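Local coordinates for 450aa long hypothetical fmu protein (Pyrococcus horikoshii, PDB 2YXL) that probably methylates cytosine at carbon 5 in RNA, as an S-adenosyl-L-methionine-dependent archaeal homologue of the bacterial Fmu/RsmB enzymes, at residues Lys6-Ile10 with His100-Thr106; Leu110-Ser115 with Phe130-Asp135. All blocks are in the same frame, centred on the assembly; numbering follows the deposited sequence.

In the fold
Contacts 1 and 2 follow one another along helix 104-121, their centres about 15 Å apart, in the helical N-terminal part of the chain and away from the methyl-donor site. Contact 1 joins the start of that helix to the extended segment 6-10 near the chain's N-terminus; contact 2 pairs the next turns of the helix with helix 124-138. Both are partly buried, with buried residues on one flank (Ile10 and Thr106; Phe130 and Leu134) and a charged pair on the more exposed one. Their chemistry differs: backbone groups and small hydroxyls dominate contact 1, whereas in contact 2 Arg111 reaches across and two tryptophans meet between the helices.

Contact 1: residues Lys6-Ile10 with His100-Thr106; sequences KKLSI and HDPSSQT
The carbonyl oxygen of Leu8 receives three hydrogen bonds from the beginning of helix 104-121: Ser103 N at 2.9 Å and almost linear (175°), Ser103 OG at 3.1 Å and Thr106 OG1 at 2.6 Å. Thr106 OG1 in turn accepts a hydrogen bond from Ile10 N at 2.8 Å, so one hydroxyl serves both a carbonyl and an amide of segment 6-10. Ser103 occupies the N-cap; its chi1 is p and that of Thr106 is m, and these small hydroxyl side chains are short enough to meet a backbone lying close by. Segment 6-10 is extended without forming a regular strand, and a single beta bridge sets the register, Leu8 CA to Pro102 CA 4.6 Å, with Ile10 nearest Thr106. The chain leaves helix 84-99 at His100, and the positive phi of Asp101 (40°) turns it toward Pro102. Further out, Lys7, m at chi1 and then fully extended, lies along Pro102 and Ser103 and makes a long salt bridge whose hydrogen bond is weak, Lys7 NZ to Asp101 OD1 3.4 Å, where its charge stays exposed. Leu8 CD2 packs on His100 CB at 3.7 Å, and Ile10 CD1 on Thr106 CG2 at 3.9 Å. This N-terminal segment thus lies along the connection between helices 84-99 and 104-121, with Leu8 and Ile10 also touching helix 47-75 at Val52, Leu53 and Ile56, while Ile10 and Pro102 both rest on Ile96 of helix 84-99.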
loop_
_atom_site.group_PDB
_atom_site.type_symbol
_atom_site.label_atom_id
_atom_site.label_comp_id
_atom_site.label_asym_id
_atom_site.label_seq_id
_atom_site.Cartn_x
_atom_site.Cartn_y
_atom_site.Cartn_z
ATOM N N LYS A 6 23.643 -24.620 2.020
ATOM C CA LYS A 6 23.395 -25.041 3.429
ATOM C C LYS A 6 22.171 -24.328 4.014
ATOM O O LYS A 6 21.046 -24.541 3.551
ATOM C CB LYS A 6 24.640 -24.803 4.289
ATOM N N LYS A 7 22.397 -23.480 5.017
ATOM C CA LYS A 7 21.317 -22.791 5.723
ATOM C C LYS A 7 21.322 -21.278 5.485
ATOM O O LYS A 7 21.938 -20.789 4.536
ATOM C CB LYS A 7 21.383 -23.098 7.223
ATOM C CG LYS A 7 20.908 -24.492 7.600
ATOM C CD LYS A 7 20.865 -24.668 9.109
ATOM C CE LYS A 7 20.376 -26.056 9.489
ATOM N NZ LYS A 7 20.319 -26.242 10.965
ATOM N N LEU A 8 20.620 -20.549 6.352
ATOM C CA LEU A 8 20.505 -19.097 6.259
ATOM C C LEU A 8 21.578 -18.403 7.101
ATOM O O LEU A 8 21.543 -18.458 8.333
ATOM C CB LEU A 8 19.107 -18.653 6.708
ATOM C CG LEU A 8 18.737 -17.166 6.697
ATOM C CD1 LEU A 8 18.342 -16.718 5.302
ATOM C CD2 LEU A 8 17.606 -16.898 7.672
ATOM N N SER A 9 22.527 -17.756 6.424
ATOM C CA SER A 9 23.579 -16.987 7.092
ATOM C C SER A 9 23.392 -15.482 6.882
ATOM O O SER A 9 23.513 -14.983 5.760
ATOM C CB SER A 9 24.964 -17.427 6.610
ATOM O OG SER A 9 25.106 -17.214 5.216
ATOM N N ILE A 10 23.092 -14.770 7.968
ATOM C CA ILE A 10 22.917 -13.319 7.924
ATOM C C ILE A 10 24.073 -12.637 8.665
ATOM O O ILE A 10 24.317 -12.935 9.835
ATOM C CB ILE A 10 21.543 -12.874 8.521
ATOM C CG1 ILE A 10 20.393 -13.676 7.900
ATOM C CG2 ILE A 10 21.313 -11.371 8.315
ATOM C CD1 ILE A 10 19.055 -13.510 8.601
ATOM N N HIS A 100 12.675 -19.727 9.074
ATOM C CA HIS A 100 13.792 -19.579 8.138
ATOM C C HIS A 100 15.037 -20.414 8.427
ATOM O O HIS A 100 16.053 -20.252 7.749
ATOM C CB HIS A 100 14.142 -18.099 7.954
ATOM C CG HIS A 100 12.975 -17.257 7.548
ATOM N ND1 HIS A 100 12.323 -17.420 6.344
ATOM C CD2 HIS A 100 12.332 -16.254 8.193
ATOM C CE1 HIS A 100 11.332 -16.551 6.264
ATOM N NE2 HIS A 100 11.317 -15.831 7.371
ATOM N N ASP A 101 14.953 -21.297 9.422
ATOM C CA ASP A 101 16.027 -22.252 9.741
ATOM C C ASP A 101 17.442 -21.646 9.633
ATOM O O ASP A 101 18.201 -21.986 8.712
ATOM C CB ASP A 101 15.898 -23.512 8.862
ATOM C CG ASP A 101 16.786 -24.659 9.332
ATOM O OD1 ASP A 101 17.335 -24.588 10.454
ATOM O OD2 ASP A 101 16.937 -25.640 8.572
ATOM N N PRO A 102 17.802 -20.757 10.579
ATOM C CA PRO A 102 19.082 -20.044 10.535
ATOM C C PRO A 102 20.285 -20.941 10.806
ATOM O O PRO A 102 20.161 -21.946 11.510
ATOM C CB PRO A 102 18.949 -19.027 11.670
ATOM C CG PRO A 102 18.000 -19.660 12.626
ATOM C CD PRO A 102 17.010 -20.381 11.767
ATOM N N SER A 103 21.435 -20.568 10.247
ATOM C CA SER A 103 22.704 -21.235 10.533
ATOM C C SER A 103 23.237 -20.755 11.876
ATOM O O SER A 103 22.864 -19.679 12.343
ATOM C CB SER A 103 23.726 -20.945 9.431
ATOM O OG SER A 103 24.153 -19.594 9.461
ATOM N N SER A 104 24.115 -21.549 12.484
ATOM C CA SER A 104 24.691 -21.239 13.799
ATOM C C SER A 104 25.265 -19.829 13.921
ATOM O O SER A 104 25.180 -19.216 14.988
ATOM C CB SER A 104 25.758 -22.266 14.176
ATOM O OG SER A 104 25.162 -23.439 14.696
ATOM N N GLN A 105 25.848 -19.325 12.833
ATOM C CA GLN A 105 26.390 -17.966 12.800
ATOM C C GLN A 105 25.286 -16.910 12.926
ATOM O O GLN A 105 25.447 -15.921 13.647
ATOM C CB GLN A 105 27.219 -17.737 11.531
ATOM C CG GLN A 105 28.053 -16.452 11.543
ATOM C CD GLN A 105 29.099 -16.424 12.651
ATOM O OE1 GLN A 105 29.801 -17.410 12.890
ATOM N NE2 GLN A 105 29.210 -15.286 13.330
ATOM N N THR A 106 24.173 -17.135 12.229
ATOM C CA THR A 106 23.019 -16.238 12.280
ATOM C C THR A 106 22.425 -16.171 13.685
ATOM O O THR A 106 22.113 -15.080 14.174
ATOM C CB THR A 106 21.934 -16.652 11.257
ATOM O OG1 THR A 106 22.500 -16.637 9.945
ATOM C CG2 THR A 106 20.748 -15.695 11.290
#

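Contact 2: residues Leu110-Ser115 with Phe130-Asp135; sequences LRWKAS and FWDLLD
Segments 110-115 of helix 104-121 and 130-135 of helix 124-138 run nearly antiparallel, at 153°, with axes 9.6 Å apart and Ser115 CA 6.0 Å from Trp131 CA, as in a helical hairpin; a pi-type turn widens 110-114. Arg111 (chi1 t, chi2 t, chi3 m) reaches across. Its NH1 donates to Trp131 O at 3.2 Å, while NH2 forms a salt bridge with Asp135 OD2 at 2.9 Å, a weak hydrogen bond by angle. The guanidinium also makes a cation-pi contact over the Trp131 five-membered ring, CZ to centroid 4.6 Å; over one guanidinium face lies Leu134 CB. Ser115 OG donates back to Arg111 O at 2.8 Å, satisfying that hydroxyl within its own helix. Trp131 turns its edge to the face of Trp112, five- and six-membered ring centroids respectively 5.0 Å apart, planes at 61°. On the buried flank, Phe130 CE2 meets Ala114 CB at 3.9 Å, and Leu134 CD1 meets Leu110 CB at 4.1 Å. A single arginine therefore answers carbonyl, carboxylate and indole together, beside apolar packing of Phe130 and Leu134.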
loop_
_atom_site.group_PDB
_atom_site.type_symbol
_atom_site.label_atom_id
_atom_site.label_comp_id
_atom_site.label_asym_id
_atom_site.label_seq_id
_atom_site.Cartn_x
_atom_site.Cartn_y
_atom_site.Cartn_z
ATOM N N LEU A 110 22.288 -12.991 16.137
ATOM C CA LEU A 110 21.075 -12.623 16.866
ATOM C C LEU A 110 21.355 -12.455 18.354
ATOM O O LEU A 110 20.833 -11.537 18.986
ATOM C CB LEU A 110 19.976 -13.669 16.671
ATOM C CG LEU A 110 19.097 -13.576 15.428
ATOM C CD1 LEU A 110 18.276 -14.845 15.289
ATOM C CD2 LEU A 110 18.193 -12.346 15.485
ATOM N N ARG A 111 22.176 -13.343 18.906
ATOM C CA ARG A 111 22.491 -13.316 20.332
ATOM C C ARG A 111 23.373 -12.131 20.723
ATOM O O ARG A 111 23.112 -11.472 21.728
ATOM C CB ARG A 111 23.121 -14.640 20.787
ATOM C CG ARG A 111 23.431 -14.688 22.278
ATOM C CD ARG A 111 23.725 -16.102 22.785
ATOM N NE ARG A 111 22.512 -16.897 22.992
ATOM C CZ ARG A 111 21.618 -16.697 23.963
ATOM N NH1 ARG A 111 21.762 -15.706 24.839
ATOM N NH2 ARG A 111 20.559 -17.490 24.054
ATOM N N TRP A 112 24.397 -11.855 19.922
ATOM C CA TRP A 112 25.391 -10.851 20.289
ATOM C C TRP A 112 25.218 -9.501 19.597
ATOM O O TRP A 112 25.297 -8.463 20.250
ATOM C CB TRP A 112 26.810 -11.396 20.098
ATOM C CG TRP A 112 27.065 -12.604 20.946
ATOM C CD1 TRP A 112 27.096 -13.904 20.532
ATOM C CD2 TRP A 112 27.286 -12.626 22.361
ATOM N NE1 TRP A 112 27.336 -14.735 21.600
ATOM C CE2 TRP A 112 27.456 -13.976 22.734
ATOM C CE3 TRP A 112 27.364 -11.635 23.350
ATOM C CZ2 TRP A 112 27.700 -14.363 24.056
ATOM C CZ3 TRP A 112 27.606 -12.020 24.662
ATOM C CH2 TRP A 112 27.772 -13.373 25.002
ATOM N N LYS A 113 24.973 -9.510 18.291
ATOM C CA LYS A 113 24.917 -8.258 17.530
ATOM C C LYS A 113 23.559 -7.558 17.626
ATOM O O LYS A 113 23.500 -6.328 17.625
ATOM C CB LYS A 113 25.326 -8.470 16.064
ATOM C CG LYS A 113 26.494 -9.436 15.844
ATOM C CD LYS A 113 27.783 -9.016 16.560
ATOM C CE LYS A 113 28.678 -8.144 15.688
ATOM N NZ LYS A 113 29.967 -7.856 16.377
ATOM N N ALA A 114 22.481 -8.338 17.705
ATOM C CA ALA A 114 21.128 -7.789 17.860
ATOM C C ALA A 114 20.917 -7.212 19.256
ATOM O O ALA A 114 20.358 -6.123 19.406
ATOM C CB ALA A 114 20.075 -8.849 17.563
ATOM N N SER A 115 21.365 -7.952 20.269
ATOM C CA SER A 115 21.307 -7.501 21.656
ATOM C C SER A 115 22.033 -6.178 21.825
ATOM O O SER A 115 21.525 -5.264 22.475
ATOM C CB SER A 115 21.927 -8.542 22.585
ATOM O OG SER A 115 21.137 -9.716 22.631
ATOM N N PHE A 130 16.449 -9.065 26.047
ATOM C CA PHE A 130 16.409 -9.795 24.782
ATOM C C PHE A 130 17.307 -11.025 24.844
ATOM O O PHE A 130 16.880 -12.133 24.517
ATOM C CB PHE A 130 16.841 -8.890 23.627
ATOM C CG PHE A 130 16.824 -9.570 22.281
ATOM C CD1 PHE A 130 15.621 -9.805 21.620
ATOM C CD2 PHE A 130 18.011 -9.967 21.672
ATOM C CE1 PHE A 130 15.599 -10.429 20.380
ATOM C CE2 PHE A 130 18.000 -10.591 20.427
ATOM C CZ PHE A 130 16.794 -10.823 19.779
ATOM N N TRP A 131 18.547 -10.808 25.278
ATOM C CA TRP A 131 19.548 -11.854 25.433
ATOM C C TRP A 131 19.023 -13.002 26.297
ATOM O O TRP A 131 19.229 -14.175 25.972
ATOM C CB TRP A 131 20.812 -11.249 26.050
ATOM C CG TRP A 131 22.044 -12.090 25.927
ATOM C CD1 TRP A 131 22.959 -12.061 24.913
ATOM C CD2 TRP A 131 22.507 -13.073 26.859
ATOM N NE1 TRP A 131 23.962 -12.967 25.153
ATOM C CE2 TRP A 131 23.713 -13.604 26.339
ATOM C CE3 TRP A 131 22.022 -13.560 28.080
ATOM C CZ2 TRP A 131 24.442 -14.602 27.000
ATOM C CZ3 TRP A 131 22.751 -14.551 28.741
ATOM C CH2 TRP A 131 23.947 -15.062 28.194
ATOM N N ASP A 132 18.329 -12.651 27.380
ATOM C CA ASP A 132 17.720 -13.617 28.298
ATOM C C ASP A 132 16.567 -14.418 27.681
ATOM O O ASP A 132 16.236 -15.499 28.171
ATOM C CB ASP A 132 17.222 -12.912 29.568
ATOM C CG ASP A 132 18.345 -12.530 30.514
ATOM O OD1 ASP A 132 19.457 -13.096 30.405
ATOM O OD2 ASP A 132 18.114 -11.669 31.388
ATOM N N LEU A 133 15.956 -13.891 26.622
ATOM C CA LEU A 133 14.809 -14.548 25.991
ATOM C C LEU A 133 15.157 -15.457 24.810
ATOM O O LEU A 133 14.357 -16.321 24.434
ATOM C CB LEU A 133 13.778 -13.514 25.534
ATOM C CG LEU A 133 12.981 -12.772 26.603
ATOM C CD1 LEU A 133 12.268 -11.604 25.953
ATOM C CD2 LEU A 133 12.000 -13.693 27.325
ATOM N N LEU A 134 16.335 -15.257 24.228
ATOM C CA LEU A 134 16.709 -15.942 22.993
ATOM C C LEU A 134 16.514 -17.464 22.988
ATOM O O LEU A 134 15.928 -18.007 22.052
ATOM C CB LEU A 134 18.130 -15.578 22.559
ATOM C CG LEU A 134 18.285 -14.553 21.431
ATOM C CD1 LEU A 134 19.378 -15.046 20.498
ATOM C CD2 LEU A 134 16.996 -14.356 20.633
ATOM N N ASP A 135 16.996 -18.132 24.035
ATOM C CA ASP A 135 16.878 -19.586 24.155
ATOM C C ASP A 135 15.429 -20.075 24.191
ATOM O O ASP A 135 15.099 -21.080 23.556
ATOM C CB ASP A 135 17.657 -20.106 25.371
ATOM C CG ASP A 135 19.140 -20.316 25.078
ATOM O OD1 ASP A 135 19.902 -20.562 26.036
ATOM O OD2 ASP A 135 19.548 -20.239 23.897
#